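Local coordinates for protein CDP-4-keto-6-deoxy-D-glucose-3-dehydrase (Yersinia pseudotuberculosis, PDB 3BB8) that probably dehydrates CDP-4-keto-6-deoxy-D-glucose at C3 for lipopolysaccharide biosynthesis, using a bound pyridoxal 5'-phosphate, at residues Phe136-Ile141 / Gly396-Thr401; Thr143-Ala148 / Ala165-Asn170; Asp322-Cys327 / Ser427-Phe432; Phe347-Lys352 / Phe409-Tyr414. The protein carries 1 engineered substitution. One frame throughout, in Å; residues are numbered along the deposited sequence.

Contact 1 of 4, residues Phe136-Ile141 / Gly396-Thr401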
loop_
_atom_site.group_PDB
_atom_site.type_symbol
_atom_site.label_atom_id
_atom_site.label_comp_id
_atom_site.label_asym_id
_atom_site.label_seq_id
_atom_site.Cartn_x
_atom_site.Cartn_y
_atom_site.Cartn_z
ATOM N N PHE A 136 16.322 8.010 -20.037
ATOM C CA PHE A 136 17.336 6.999 -19.730
ATOM C C PHE A 136 18.736 7.192 -20.322
ATOM O O PHE A 136 18.897 7.751 -21.407
ATOM C CB PHE A 136 16.864 5.607 -20.176
ATOM C CG PHE A 136 15.476 5.242 -19.726
ATOM C CD1 PHE A 136 14.370 5.578 -20.502
ATOM C CD2 PHE A 136 15.278 4.520 -18.546
ATOM C CE1 PHE A 136 13.081 5.199 -20.118
ATOM C CE2 PHE A 136 14.002 4.136 -18.149
ATOM C CZ PHE A 136 12.897 4.475 -18.938
ATOM N N VAL A 137 19.738 6.706 -19.588
ATOM C CA VAL A 137 21.136 6.701 -20.024
ATOM C C VAL A 137 21.667 5.315 -19.653
ATOM O O VAL A 137 21.214 4.710 -18.680
ATOM C CB VAL A 137 22.004 7.782 -19.339
ATOM C CG1 VAL A 137 21.553 9.154 -19.780
ATOM C CG2 VAL A 137 21.947 7.633 -17.829
ATOM N N ASP A 138 22.622 4.813 -20.424
ATOM C CA ASP A 138 23.172 3.481 -20.197
ATOM C C ASP A 138 23.887 3.271 -18.865
ATOM O O ASP A 138 24.290 4.222 -18.197
ATOM C CB ASP A 138 24.107 3.120 -21.358
ATOM C CG ASP A 138 24.307 1.623 -21.507
ATOM O OD1 ASP A 138 23.321 0.866 -21.379
ATOM O OD2 ASP A 138 25.451 1.205 -21.773
ATOM N N VAL A 139 24.023 2.007 -18.479
ATOM C CA VAL A 139 24.707 1.648 -17.242
ATOM C C VAL A 139 26.089 1.085 -17.577
ATOM O O VAL A 139 26.481 1.012 -18.747
ATOM C CB VAL A 139 23.931 0.574 -16.457
ATOM C CG1 VAL A 139 22.571 1.112 -16.034
ATOM C CG2 VAL A 139 23.775 -0.672 -17.310
ATOM N N ASP A 140 26.824 0.687 -16.544
ATOM C CA ASP A 140 28.159 0.127 -16.722
ATOM C C ASP A 140 28.248 -1.283 -16.150
ATOM O O ASP A 140 27.660 -1.580 -15.109
ATOM C CB ASP A 140 29.207 1.028 -16.067
ATOM C CG ASP A 140 30.551 0.342 -15.914
ATOM O OD1 ASP A 140 30.748 -0.364 -14.904
ATOM O OD2 ASP A 140 31.410 0.508 -16.807
ATOM N N ILE A 141 28.986 -2.149 -16.836
ATOM C CA ILE A 141 29.443 -3.402 -16.247
ATOM C C ILE A 141 30.908 -3.313 -15.833
ATOM O O ILE A 141 31.713 -2.660 -16.498
ATOM C CB ILE A 141 29.266 -4.582 -17.220
ATOM C CG1 ILE A 141 27.829 -4.629 -17.745
ATOM C CG2 ILE A 141 29.632 -5.892 -16.542
ATOM C CD1 ILE A 141 27.672 -5.414 -19.028
ATOM N N GLY A 396 21.766 8.722 -26.041
ATOM C CA GLY A 396 22.867 7.818 -26.323
ATOM C C GLY A 396 22.311 6.434 -26.584
ATOM O O GLY A 396 21.151 6.301 -26.970
ATOM N N GLU A 397 23.122 5.402 -26.381
ATOM C CA GLU A 397 22.655 4.038 -26.596
ATOM C C GLU A 397 22.532 3.273 -25.283
ATOM O O GLU A 397 23.091 3.678 -24.263
ATOM C CB GLU A 397 23.597 3.282 -27.545
ATOM C CG GLU A 397 25.009 3.836 -27.626
ATOM C CD GLU A 397 25.075 5.128 -28.427
ATOM O OE1 GLU A 397 24.590 5.137 -29.582
ATOM O OE2 GLU A 397 25.612 6.133 -27.906
ATOM N N LEU A 398 21.789 2.172 -25.317
ATOM C CA LEU A 398 21.605 1.338 -24.136
ATOM C C LEU A 398 22.307 -0.010 -24.354
ATOM O O LEU A 398 21.779 -1.068 -24.001
ATOM C CB LEU A 398 20.106 1.127 -23.863
ATOM C CG LEU A 398 19.280 2.394 -23.581
ATOM C CD1 LEU A 398 17.822 2.025 -23.394
ATOM C CD2 LEU A 398 19.810 3.102 -22.343
ATOM N N THR A 399 23.504 0.053 -24.936
ATOM C CA THR A 399 24.315 -1.133 -25.233
ATOM C C THR A 399 24.532 -2.053 -24.033
ATOM O O THR A 399 24.233 -3.245 -24.096
ATOM C CB THR A 399 25.696 -0.716 -25.800
ATOM O OG1 THR A 399 25.505 -0.012 -27.036
ATOM C CG2 THR A 399 26.582 -1.938 -26.043
ATOM N N ASN A 400 25.046 -1.504 -22.937
ATOM C CA ASN A 400 25.288 -2.309 -21.745
ATOM C C ASN A 400 23.998 -2.833 -21.133
ATOM O O ASN A 400 23.967 -3.949 -20.602
ATOM C CB ASN A 400 26.081 -1.504 -20.718
ATOM C CG ASN A 400 27.543 -1.358 -21.108
ATOM O OD1 ASN A 400 28.312 -0.644 -20.462
ATOM N ND2 ASN A 400 27.933 -2.047 -22.169
ATOM N N THR A 401 22.936 -2.032 -21.224
ATOM C CA THR A 401 21.633 -2.414 -20.690
ATOM C C THR A 401 21.136 -3.634 -21.439
ATOM O O THR A 401 20.661 -4.590 -20.835
ATOM C CB THR A 401 20.587 -1.284 -20.866
ATOM O OG1 THR A 401 21.039 -0.104 -20.193
ATOM C CG2 THR A 401 19.247 -1.706 -20.297
#

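Contact 2 of 4, residues Thr143-Ala148 / Ala165-Asn170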
loop_
_atom_site.group_PDB
_atom_site.type_symbol
_atom_site.label_atom_id
_atom_site.label_comp_id
_atom_site.label_asym_id
_atom_site.label_seq_id
_atom_site.Cartn_x
_atom_site.Cartn_y
_atom_site.Cartn_z
ATOM N N THR A 143 29.790 -3.089 -12.568
ATOM C CA THR A 143 29.140 -2.488 -11.409
ATOM C C THR A 143 27.622 -2.519 -11.550
ATOM O O THR A 143 26.897 -2.557 -10.556
ATOM C CB THR A 143 29.597 -1.033 -11.198
ATOM O OG1 THR A 143 28.997 -0.192 -12.191
ATOM C CG2 THR A 143 31.111 -0.929 -11.299
ATOM N N TYR A 144 27.147 -2.503 -12.791
ATOM C CA TYR A 144 25.717 -2.559 -13.066
ATOM C C TYR A 144 24.932 -1.335 -12.592
ATOM O O TYR A 144 23.741 -1.418 -12.314
ATOM C CB TYR A 144 25.122 -3.848 -12.496
ATOM C CG TYR A 144 25.838 -5.079 -13.000
ATOM C CD1 TYR A 144 26.828 -5.695 -12.234
ATOM C CD2 TYR A 144 25.579 -5.587 -14.274
ATOM C CE1 TYR A 144 27.545 -6.781 -12.719
ATOM C CE2 TYR A 144 26.294 -6.668 -14.770
ATOM C CZ TYR A 144 27.280 -7.262 -13.985
ATOM O OH TYR A 144 28.008 -8.329 -14.475
ATOM N N ASN A 145 25.620 -0.202 -12.516
ATOM C CA ASN A 145 25.009 1.052 -12.126
ATOM C C ASN A 145 25.227 2.076 -13.238
ATOM O O ASN A 145 26.069 1.883 -14.118
ATOM C CB ASN A 145 25.590 1.554 -10.802
ATOM C CG ASN A 145 24.945 0.886 -9.596
ATOM O OD1 ASN A 145 25.346 -0.200 -9.180
ATOM N ND2 ASN A 145 23.923 1.527 -9.042
ATOM N N VAL A 146 24.464 3.163 -13.192
ATOM C CA VAL A 146 24.507 4.175 -14.241
ATOM C C VAL A 146 25.942 4.490 -14.646
ATOM O O VAL A 146 26.825 4.610 -13.795
ATOM C CB VAL A 146 23.810 5.475 -13.799
ATOM C CG1 VAL A 146 24.481 6.041 -12.557
ATOM C CG2 VAL A 146 23.821 6.492 -14.930
ATOM N N ASN A 147 26.169 4.623 -15.948
ATOM C CA ASN A 147 27.341 5.329 -16.453
ATOM C C ASN A 147 27.267 6.830 -16.193
ATOM O O ASN A 147 26.904 7.605 -17.078
ATOM C CB ASN A 147 27.523 5.063 -17.949
ATOM C CG ASN A 147 28.867 5.537 -18.466
ATOM O OD1 ASN A 147 29.237 5.263 -19.608
ATOM N ND2 ASN A 147 29.606 6.250 -17.625
ATOM N N ALA A 148 27.613 7.232 -14.974
ATOM C CA ALA A 148 27.513 8.630 -14.572
ATOM C C ALA A 148 27.902 9.685 -15.602
ATOM O O ALA A 148 27.257 10.732 -15.691
ATOM C CB ALA A 148 28.311 8.843 -13.301
ATOM N N ALA A 165 18.433 3.798 -8.619
ATOM C CA ALA A 165 18.652 2.871 -7.519
ATOM C C ALA A 165 20.102 2.395 -7.466
ATOM O O ALA A 165 20.756 2.287 -8.501
ATOM C CB ALA A 165 17.720 1.662 -7.665
ATOM N N HIS A 166 20.596 2.132 -6.253
ATOM C CA HIS A 166 21.944 1.604 -6.068
ATOM C C HIS A 166 21.738 0.117 -6.330
ATOM O O HIS A 166 21.502 -0.676 -5.415
ATOM C CB HIS A 166 22.444 1.854 -4.634
ATOM C CG HIS A 166 22.794 3.286 -4.360
ATOM N ND1 HIS A 166 21.929 4.160 -3.735
ATOM C CD2 HIS A 166 23.887 4.016 -4.689
ATOM C CE1 HIS A 166 22.473 5.363 -3.693
ATOM N NE2 HIS A 166 23.661 5.303 -4.266
ATOM N N THR A 167 21.805 -0.238 -7.607
ATOM C CA THR A 167 21.556 -1.600 -8.069
ATOM C C THR A 167 22.288 -2.720 -7.359
ATOM O O THR A 167 23.507 -2.726 -7.286
ATOM C CB THR A 167 21.821 -1.690 -9.577
ATOM O OG1 THR A 167 21.047 -0.682 -10.236
ATOM C CG2 THR A 167 21.430 -3.059 -10.123
ATOM N N LEU A 168 21.509 -3.665 -6.846
ATOM C CA LEU A 168 22.003 -4.831 -6.129
ATOM C C LEU A 168 22.927 -4.563 -4.942
ATOM O O LEU A 168 23.713 -5.429 -4.555
ATOM C CB LEU A 168 22.684 -5.791 -7.109
ATOM C CG LEU A 168 21.747 -6.440 -8.137
ATOM C CD1 LEU A 168 22.569 -7.270 -9.134
ATOM C CD2 LEU A 168 20.731 -7.315 -7.414
ATOM N N GLY A 169 22.817 -3.382 -4.347
ATOM C CA GLY A 169 23.657 -3.069 -3.205
ATOM C C GLY A 169 24.862 -2.246 -3.618
ATOM O O GLY A 169 25.394 -1.464 -2.824
ATOM N N ASN A 170 25.298 -2.418 -4.863
ATOM C CA ASN A 170 26.442 -1.663 -5.345
ATOM C C ASN A 170 25.976 -0.223 -5.529
ATOM O O ASN A 170 24.837 0.027 -5.913
ATOM C CB ASN A 170 26.967 -2.266 -6.654
ATOM C CG ASN A 170 28.351 -1.746 -7.023
ATOM O OD1 ASN A 170 29.156 -1.414 -6.146
ATOM N ND2 ASN A 170 28.637 -1.687 -8.320
#

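Contact 3 of 4, residues Asp322-Cys327 / Ser427-Phe432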
loop_
_atom_site.group_PDB
_atom_site.type_symbol
_atom_site.label_atom_id
_atom_site.label_comp_id
_atom_site.label_asym_id
_atom_site.label_seq_id
_atom_site.Cartn_x
_atom_site.Cartn_y
_atom_site.Cartn_z
ATOM N N ASP A 322 36.126 -14.753 -4.901
ATOM C CA ASP A 322 37.495 -15.252 -4.889
ATOM C C ASP A 322 37.491 -16.643 -5.505
ATOM O O ASP A 322 38.256 -16.937 -6.419
ATOM C CB ASP A 322 38.023 -15.326 -3.457
ATOM C CG ASP A 322 39.421 -15.904 -3.385
ATOM O OD1 ASP A 322 40.365 -15.242 -3.872
ATOM O OD2 ASP A 322 39.569 -17.028 -2.852
ATOM N N ALA A 323 36.610 -17.491 -4.992
ATOM C CA ALA A 323 36.474 -18.848 -5.477
ATOM C C ALA A 323 36.115 -18.916 -6.968
ATOM O O ALA A 323 36.647 -19.751 -7.704
ATOM C CB ALA A 323 35.426 -19.569 -4.662
ATOM N N LEU A 324 35.216 -18.041 -7.405
ATOM C CA LEU A 324 34.760 -18.005 -8.796
ATOM C C LEU A 324 35.756 -17.365 -9.761
ATOM O O LEU A 324 35.498 -17.269 -10.961
ATOM C CB LEU A 324 33.428 -17.255 -8.877
ATOM C CG LEU A 324 32.172 -18.012 -9.307
ATOM C CD1 LEU A 324 32.167 -19.411 -8.748
ATOM C CD2 LEU A 324 30.947 -17.227 -8.840
ATOM N N GLN A 325 36.894 -16.923 -9.248
ATOM C CA GLN A 325 37.873 -16.298 -10.118
ATOM C C GLN A 325 38.421 -17.326 -11.114
ATOM O O GLN A 325 39.049 -16.973 -12.109
ATOM C CB GLN A 325 39.017 -15.725 -9.290
ATOM C CG GLN A 325 39.737 -14.591 -9.987
ATOM C CD GLN A 325 39.057 -13.262 -9.755
ATOM O OE1 GLN A 325 39.356 -12.275 -10.423
ATOM N NE2 GLN A 325 38.148 -13.223 -8.789
ATOM N N SER A 326 38.168 -18.600 -10.837
ATOM C CA SER A 326 38.638 -19.682 -11.688
ATOM C C SER A 326 37.893 -19.760 -13.014
ATOM O O SER A 326 38.328 -20.451 -13.938
ATOM C CB SER A 326 38.491 -21.009 -10.956
ATOM O OG SER A 326 37.135 -21.255 -10.643
ATOM N N CYS A 327 36.769 -19.055 -13.109
ATOM C CA CYS A 327 35.976 -19.058 -14.326
ATOM C C CYS A 327 36.076 -17.735 -15.076
ATOM O O CYS A 327 35.390 -17.529 -16.067
ATOM C CB CYS A 327 34.518 -19.339 -13.987
ATOM S SG CYS A 327 34.278 -20.823 -13.012
ATOM N N SER A 427 31.530 -25.308 -7.216
ATOM C CA SER A 427 31.868 -26.568 -7.864
ATOM C C SER A 427 30.976 -26.774 -9.083
ATOM O O SER A 427 31.387 -27.389 -10.073
ATOM C CB SER A 427 31.717 -27.743 -6.885
ATOM O OG SER A 427 30.360 -28.107 -6.695
ATOM N N LYS A 428 29.754 -26.254 -9.013
ATOM C CA LYS A 428 28.830 -26.388 -10.128
ATOM C C LYS A 428 29.243 -25.498 -11.295
ATOM O O LYS A 428 29.078 -25.873 -12.454
ATOM C CB LYS A 428 27.404 -26.080 -9.678
ATOM C CG LYS A 428 26.768 -27.231 -8.918
ATOM C CD LYS A 428 26.765 -28.473 -9.784
ATOM C CE LYS A 428 26.168 -29.673 -9.081
ATOM N NZ LYS A 428 26.193 -30.878 -9.974
ATOM N N PHE A 429 29.789 -24.324 -10.999
ATOM C CA PHE A 429 30.235 -23.443 -12.066
ATOM C C PHE A 429 31.440 -24.101 -12.740
ATOM O O PHE A 429 31.550 -24.124 -13.968
ATOM C CB PHE A 429 30.635 -22.073 -11.516
ATOM C CG PHE A 429 29.540 -21.044 -11.586
ATOM C CD1 PHE A 429 28.492 -21.051 -10.670
ATOM C CD2 PHE A 429 29.560 -20.058 -12.573
ATOM C CE1 PHE A 429 27.480 -20.089 -10.730
ATOM C CE2 PHE A 429 28.552 -19.093 -12.642
ATOM C CZ PHE A 429 27.511 -19.109 -11.718
ATOM N N GLU A 430 32.340 -24.643 -11.922
ATOM C CA GLU A 430 33.528 -25.312 -12.432
ATOM C C GLU A 430 33.137 -26.541 -13.245
ATOM O O GLU A 430 33.682 -26.773 -14.313
ATOM C CB GLU A 430 34.453 -25.690 -11.276
ATOM C CG GLU A 430 35.213 -24.490 -10.735
ATOM C CD GLU A 430 35.899 -24.763 -9.412
ATOM O OE1 GLU A 430 36.625 -23.868 -8.924
ATOM O OE2 GLU A 430 35.707 -25.861 -8.856
ATOM N N GLU A 431 32.175 -27.308 -12.748
ATOM C CA GLU A 431 31.710 -28.488 -13.454
ATOM C C GLU A 431 31.080 -28.119 -14.792
ATOM O O GLU A 431 31.174 -28.874 -15.752
ATOM C CB GLU A 431 30.662 -29.228 -12.633
ATOM C CG GLU A 431 30.130 -30.465 -13.342
ATOM C CD GLU A 431 28.963 -31.114 -12.622
ATOM O OE1 GLU A 431 28.997 -31.186 -11.377
ATOM O OE2 GLU A 431 28.020 -31.569 -13.309
ATOM N N PHE A 432 30.434 -26.960 -14.852
ATOM C CA PHE A 432 29.760 -26.512 -16.065
ATOM C C PHE A 432 30.725 -26.158 -17.189
ATOM O O PHE A 432 30.518 -26.543 -18.339
ATOM C CB PHE A 432 28.879 -25.290 -15.753
ATOM C CG PHE A 432 28.125 -24.756 -16.944
ATOM C CD1 PHE A 432 26.936 -25.346 -17.354
ATOM C CD2 PHE A 432 28.613 -23.668 -17.660
ATOM C CE1 PHE A 432 26.239 -24.860 -18.462
ATOM C CE2 PHE A 432 27.927 -23.177 -18.767
ATOM C CZ PHE A 432 26.735 -23.775 -19.167
#

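Contact 4 of 4, residues Phe347-Lys352 / Phe409-Tyr414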
loop_
_atom_site.group_PDB
_atom_site.type_symbol
_atom_site.label_atom_id
_atom_site.label_comp_id
_atom_site.label_asym_id
_atom_site.label_seq_id
_atom_site.Cartn_x
_atom_site.Cartn_y
_atom_site.Cartn_z
ATOM N N PHE A 347 24.677 -11.460 -6.021
ATOM C CA PHE A 347 25.955 -11.577 -6.734
ATOM C C PHE A 347 25.712 -11.578 -8.249
ATOM O O PHE A 347 25.364 -12.608 -8.819
ATOM C CB PHE A 347 26.637 -12.881 -6.319
ATOM C CG PHE A 347 28.089 -12.962 -6.693
ATOM C CD1 PHE A 347 29.057 -12.328 -5.917
ATOM C CD2 PHE A 347 28.491 -13.693 -7.808
ATOM C CE1 PHE A 347 30.410 -12.424 -6.240
ATOM C CE2 PHE A 347 29.839 -13.799 -8.145
ATOM C CZ PHE A 347 30.803 -13.166 -7.360
ATOM N N PRO A 348 25.893 -10.425 -8.916
ATOM C CA PRO A 348 25.686 -10.305 -10.366
ATOM C C PRO A 348 26.832 -10.842 -11.240
ATOM O O PRO A 348 28.001 -10.500 -11.046
ATOM C CB PRO A 348 25.479 -8.807 -10.554
ATOM C CG PRO A 348 26.447 -8.233 -9.549
ATOM C CD PRO A 348 26.211 -9.111 -8.324
ATOM N N ILE A 349 26.468 -11.660 -12.222
ATOM C CA ILE A 349 27.430 -12.271 -13.132
ATOM C C ILE A 349 26.997 -12.139 -14.587
ATOM O O ILE A 349 25.853 -12.440 -14.930
ATOM C CB ILE A 349 27.583 -13.777 -12.827
ATOM C CG1 ILE A 349 28.104 -13.965 -11.401
ATOM C CG2 ILE A 349 28.521 -14.429 -13.846
ATOM C CD1 ILE A 349 28.002 -15.385 -10.908
ATOM N N THR A 350 27.914 -11.687 -15.438
ATOM C CA THR A 350 27.644 -11.572 -16.865
ATOM C C THR A 350 28.383 -12.648 -17.655
ATOM O O THR A 350 29.613 -12.673 -17.687
ATOM C CB THR A 350 28.043 -10.187 -17.406
ATOM O OG1 THR A 350 27.226 -9.179 -16.797
ATOM C CG2 THR A 350 27.868 -10.133 -18.915
ATOM N N LEU A 351 27.624 -13.534 -18.291
ATOM C CA LEU A 351 28.204 -14.615 -19.079
ATOM C C LEU A 351 28.687 -14.110 -20.435
ATOM O O LEU A 351 27.938 -13.469 -21.172
ATOM C CB LEU A 351 27.191 -15.745 -19.269
ATOM C CG LEU A 351 27.516 -16.773 -20.354
ATOM C CD1 LEU A 351 28.588 -17.740 -19.874
ATOM C CD2 LEU A 351 26.263 -17.522 -20.778
ATOM N N LYS A 352 29.942 -14.404 -20.757
ATOM C CA LYS A 352 30.553 -13.913 -21.988
ATOM C C LYS A 352 29.865 -14.501 -23.216
ATOM O O LYS A 352 29.557 -15.692 -23.256
ATOM C CB LYS A 352 32.046 -14.242 -22.013
ATOM C CG LYS A 352 32.897 -13.331 -21.144
ATOM C CD LYS A 352 34.368 -13.703 -21.227
ATOM C CE LYS A 352 35.192 -12.933 -20.209
ATOM N NZ LYS A 352 35.038 -11.460 -20.370
ATOM N N PHE A 409 22.855 -12.110 -14.933
ATOM C CA PHE A 409 22.005 -12.797 -13.979
ATOM C C PHE A 409 22.732 -12.723 -12.636
ATOM O O PHE A 409 23.911 -12.380 -12.595
ATOM C CB PHE A 409 21.783 -14.251 -14.418
ATOM C CG PHE A 409 22.983 -15.144 -14.238
ATOM C CD1 PHE A 409 23.135 -15.904 -13.077
ATOM C CD2 PHE A 409 23.957 -15.226 -15.223
ATOM C CE1 PHE A 409 24.247 -16.735 -12.906
ATOM C CE2 PHE A 409 25.072 -16.051 -15.062
ATOM C CZ PHE A 409 25.214 -16.806 -13.899
ATOM N N TRP A 410 22.041 -13.018 -11.540
ATOM C CA TRP A 410 22.694 -12.972 -10.241
ATOM C C TRP A 410 22.324 -14.156 -9.379
ATOM O O TRP A 410 21.289 -14.785 -9.586
ATOM C CB TRP A 410 22.380 -11.662 -9.495
ATOM C CG TRP A 410 20.915 -11.338 -9.303
ATOM C CD1 TRP A 410 20.076 -10.763 -10.212
ATOM C CD2 TRP A 410 20.141 -11.528 -8.110
ATOM N NE1 TRP A 410 18.829 -10.574 -9.659
ATOM C CE2 TRP A 410 18.841 -11.036 -8.372
ATOM C CE3 TRP A 410 20.420 -12.065 -6.845
ATOM C CZ2 TRP A 410 17.822 -11.064 -7.418
ATOM C CZ3 TRP A 410 19.404 -12.093 -5.893
ATOM C CH2 TRP A 410 18.120 -11.595 -6.186
ATOM N N ILE A 411 23.176 -14.463 -8.405
ATOM C CA ILE A 411 22.902 -15.536 -7.458
ATOM C C ILE A 411 23.116 -15.069 -6.021
ATOM O O ILE A 411 23.321 -13.883 -5.767
ATOM C CB ILE A 411 23.789 -16.766 -7.725
ATOM C CG1 ILE A 411 25.267 -16.399 -7.580
ATOM C CG2 ILE A 411 23.508 -17.333 -9.109
ATOM C CD1 ILE A 411 26.204 -17.353 -8.288
ATOM N N GLY A 412 23.068 -16.012 -5.085
ATOM C CA GLY A 412 22.741 -15.700 -3.706
ATOM C C GLY A 412 23.973 -15.567 -2.834
ATOM O O GLY A 412 24.824 -16.457 -2.804
ATOM N N ILE A 413 24.069 -14.450 -2.120
ATOM C CA ILE A 413 25.109 -14.272 -1.107
ATOM C C ILE A 413 24.526 -13.745 0.203
ATOM O O ILE A 413 25.246 -13.189 1.038
ATOM C CB ILE A 413 26.157 -13.255 -1.652
ATOM C CG1 ILE A 413 25.466 -12.087 -2.355
ATOM C CG2 ILE A 413 27.150 -13.969 -2.560
ATOM C CD1 ILE A 413 24.744 -11.136 -1.419
ATOM N N TYR A 414 23.216 -13.934 0.375
ATOM C CA TYR A 414 22.518 -13.468 1.570
ATOM C C TYR A 414 22.853 -14.323 2.802
ATOM O O TYR A 414 23.245 -15.487 2.679
ATOM C CB TYR A 414 20.996 -13.420 1.328
ATOM C CG TYR A 414 20.291 -14.757 1.347
ATOM C CD1 TYR A 414 19.430 -15.097 2.388
ATOM C CD2 TYR A 414 20.491 -15.687 0.331
ATOM C CE1 TYR A 414 18.786 -16.335 2.419
ATOM C CE2 TYR A 414 19.854 -16.921 0.349
ATOM C CZ TYR A 414 19.006 -17.240 1.391
ATOM O OH TYR A 414 18.367 -18.462 1.397
#

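Contact 1 of 4, residues Phe136-Ile141 / Gly396-Thr401
The first turn of helix 399-407 is anchored to the end of strand 133-140 by one carboxylate, that of Asp138, which takes the amides of Asn400 and Thr401 on its two oxygens. Leu398 is the N-cap residue, so both amides belong to the opening of the helix. Thr401 N lies 2.9 Å from Asp138 OD1 and uses the syn lone pair of that oxygen, with an N-H...O angle of 145°. The hydroxyl adds a second bond to the same atom: Thr401 OG1 donates to Asp138 OD1 over 2.7 Å, meeting it nearly in line with the C-O bond. The other oxygen, Asp138 OD2, accepts from Asn400 N at 3.0 Å on the syn side, though the donor is tilted out of the carboxylate plane. Three donors therefore hold the carboxylate and restrict its rotation, and the helix start would be expected to stabilise its negative charge. CG of Asp138 is carried toward the helix start by standing anti to the backbone N (chi1 -158°).

In this aspartate aminotransferase fold, strand 133-140 belongs to the large mixed sheet, where it also pairs with strand 393-394, just before the helix. The connection between them runs close to the strand: Glu397 O comes within 3.1 Å of Asp138 CB. Leu398 brings CD2 back to the strand, 3.9 Å from Val137 C and near Phe136 CB. On the helix side, Val139 CG2 rests 4.0 Å from Thr401 OG1, the two side chains crossing at about a right angle, while Val139 also touches Ile404 further along helix 399-407.

Contact 2 of 4, residues Thr143-Ala148 / Ala165-Asn170
Asn170 reaches across to Thr143, the residue just before the G1 beta bulge in which Tyr144 and Asn145 both face Asp140 on the large sheet of this aspartate aminotransferase fold. The side chain of Asn170 leaves the backbone with CG anti to N (chi1 -166°). CB and CG of Asn170 each lie 3.9 Å from Thr143 O. At the tip, Asn170 ND2 donates to Thr143 O over 3.0 Å with a nearly straight N-H...O angle of 169°. The acceptor lies in the plane of the amide, yet the donor comes to the carbonyl strongly bent, at a C=O...N angle of 105°. This low approach also brings Asn170 ND2 to 3.1 Å from Thr143 CB. The other tip atom, OD1, accepts from the backbone N of Thr337, so the amide is held at both ends and its orientation is fixed.

The amide of Asn145 sits between Asn170 and the backbone of residues 165-167, where His166 centres an inverse gamma turn closed by a weak bond from Thr167 N to Ala165 O. That turn starts at the last residue of strand 159-165, Ala165, whose side chain is about 4 Å from the bound pyridoxal 5'-phosphate; the contact thus joins the bulge to the loop beside the cofactor. Tyr144 sends its hydroxyl elsewhere, to Thr350. Its backbone stays in the contact, Tyr144 O lying 3.4 Å from Thr167 CB and 3.6 Å from Thr167 CG2.

Contact 3 of 4, residues Asp322-Cys327 / Ser427-Phe432
Glu430 sets its CG anti to the carbonyl carbon (chi1 -76°) and runs on extended through CD (chi2 167°), while Ser326 turns OG between its own backbone N and carbonyl carbon (chi1 61°); the two polar groups meet between the segments. They belong to the C-terminal part of the aspartate aminotransferase fold, where the turn that follows the long helix 293-323 lies against the last helix, 419-432. Ser326 OG donates to Glu430 OE1 over 3.2 Å, and the oxygen receives it on its anti lone pair, on the side away from the second carboxylate oxygen. Ser326 is exposed, so this bond closes the outer margin of the contact.

The inner part is apolar. Phe429 CB is touched by two residues: Leu324 brings CD1 to 4.1 Å, crossing the phenylalanine side chain at a slant, and Cys327 brings SG to the same distance. A short 3-10 segment, 325-327, turns the chain after the helix, with Cys327 N bonded to Leu324 O, and so presents the leucine and the cysteine to the same carbon. Beyond the contact, both Leu324 and Phe429 pack on strand 347-351. Two residues after Glu430, Phe432 is one of the residues lining the benzamidine pocket of this crystal. The sulfur also grazes the stem of the glutamate, with Cys327 SG 4.4 Å from Glu430 CG.

Contact 4 of 4, residues Phe347-Lys352 / Phe409-Tyr414
Strands 347-351 and 409-411 run antiparallel in the small sheet of the C-terminal part of the aspartate aminotransferase fold, their axes 4.4 Å apart at closest approach and 141° between their directions, with Phe347-Ile411 and Ile349-Phe409 as hydrogen-bonded pairs flanking the non-hydrogen-bonded pair Pro348-Trp410. The proline thus stands where no amide hydrogen is needed for the pairing. Phe347 N bonds to Ile411 O at 2.8 Å and Ile349 N to Phe409 O at 2.7 Å, each answered by a bond in return. At the middle pair the strands close in, and Trp410 CA approaches Phe347 O to 3.0 Å as a CA-H...O contact.

One face carries Phe347, Ile349, Phe409 and Ile411. Ile349 and Phe409 lie side by side, pointing the same way, with Ile349 CB 3.9 Å above the plane of the Phe409 ring and offset toward the rim. Ile349 CD1 meets Ile411 CD1 at 3.7 Å, and Ile413 CG2 lies 3.9 Å from Phe347 CB. On the opposite face are Pro348 and Trp410.

Helices 293-323 and 419-432 cover the first face, and strand 331-332 pairs with 347-351; across the sheet, Pro348 packs on Tyr144 and Trp410 on Tyr280 of the second subunit.

From the N terminus, strand 133-140 opens contact 1, which does not close until the start of helix 399-407, 255 residues on from the end of the first segment. Contact 2 opens and closes within that span, bringing the residues after strand 159-165 back to the hairpin that 133-140 forms with 145-146. Contact 3 opens at the end of helix 293-323, before contact 1 has closed, so the two cross; contact 4 crosses contact 1 in the same way and lies wholly within the span of contact 3. Tyr144 joins the large sheet to the C-terminal part, linking contacts 2 and 4; within that part, the Phe429 ring, packed on Ile349, Phe409 and Ile411, links contacts 3 and 4.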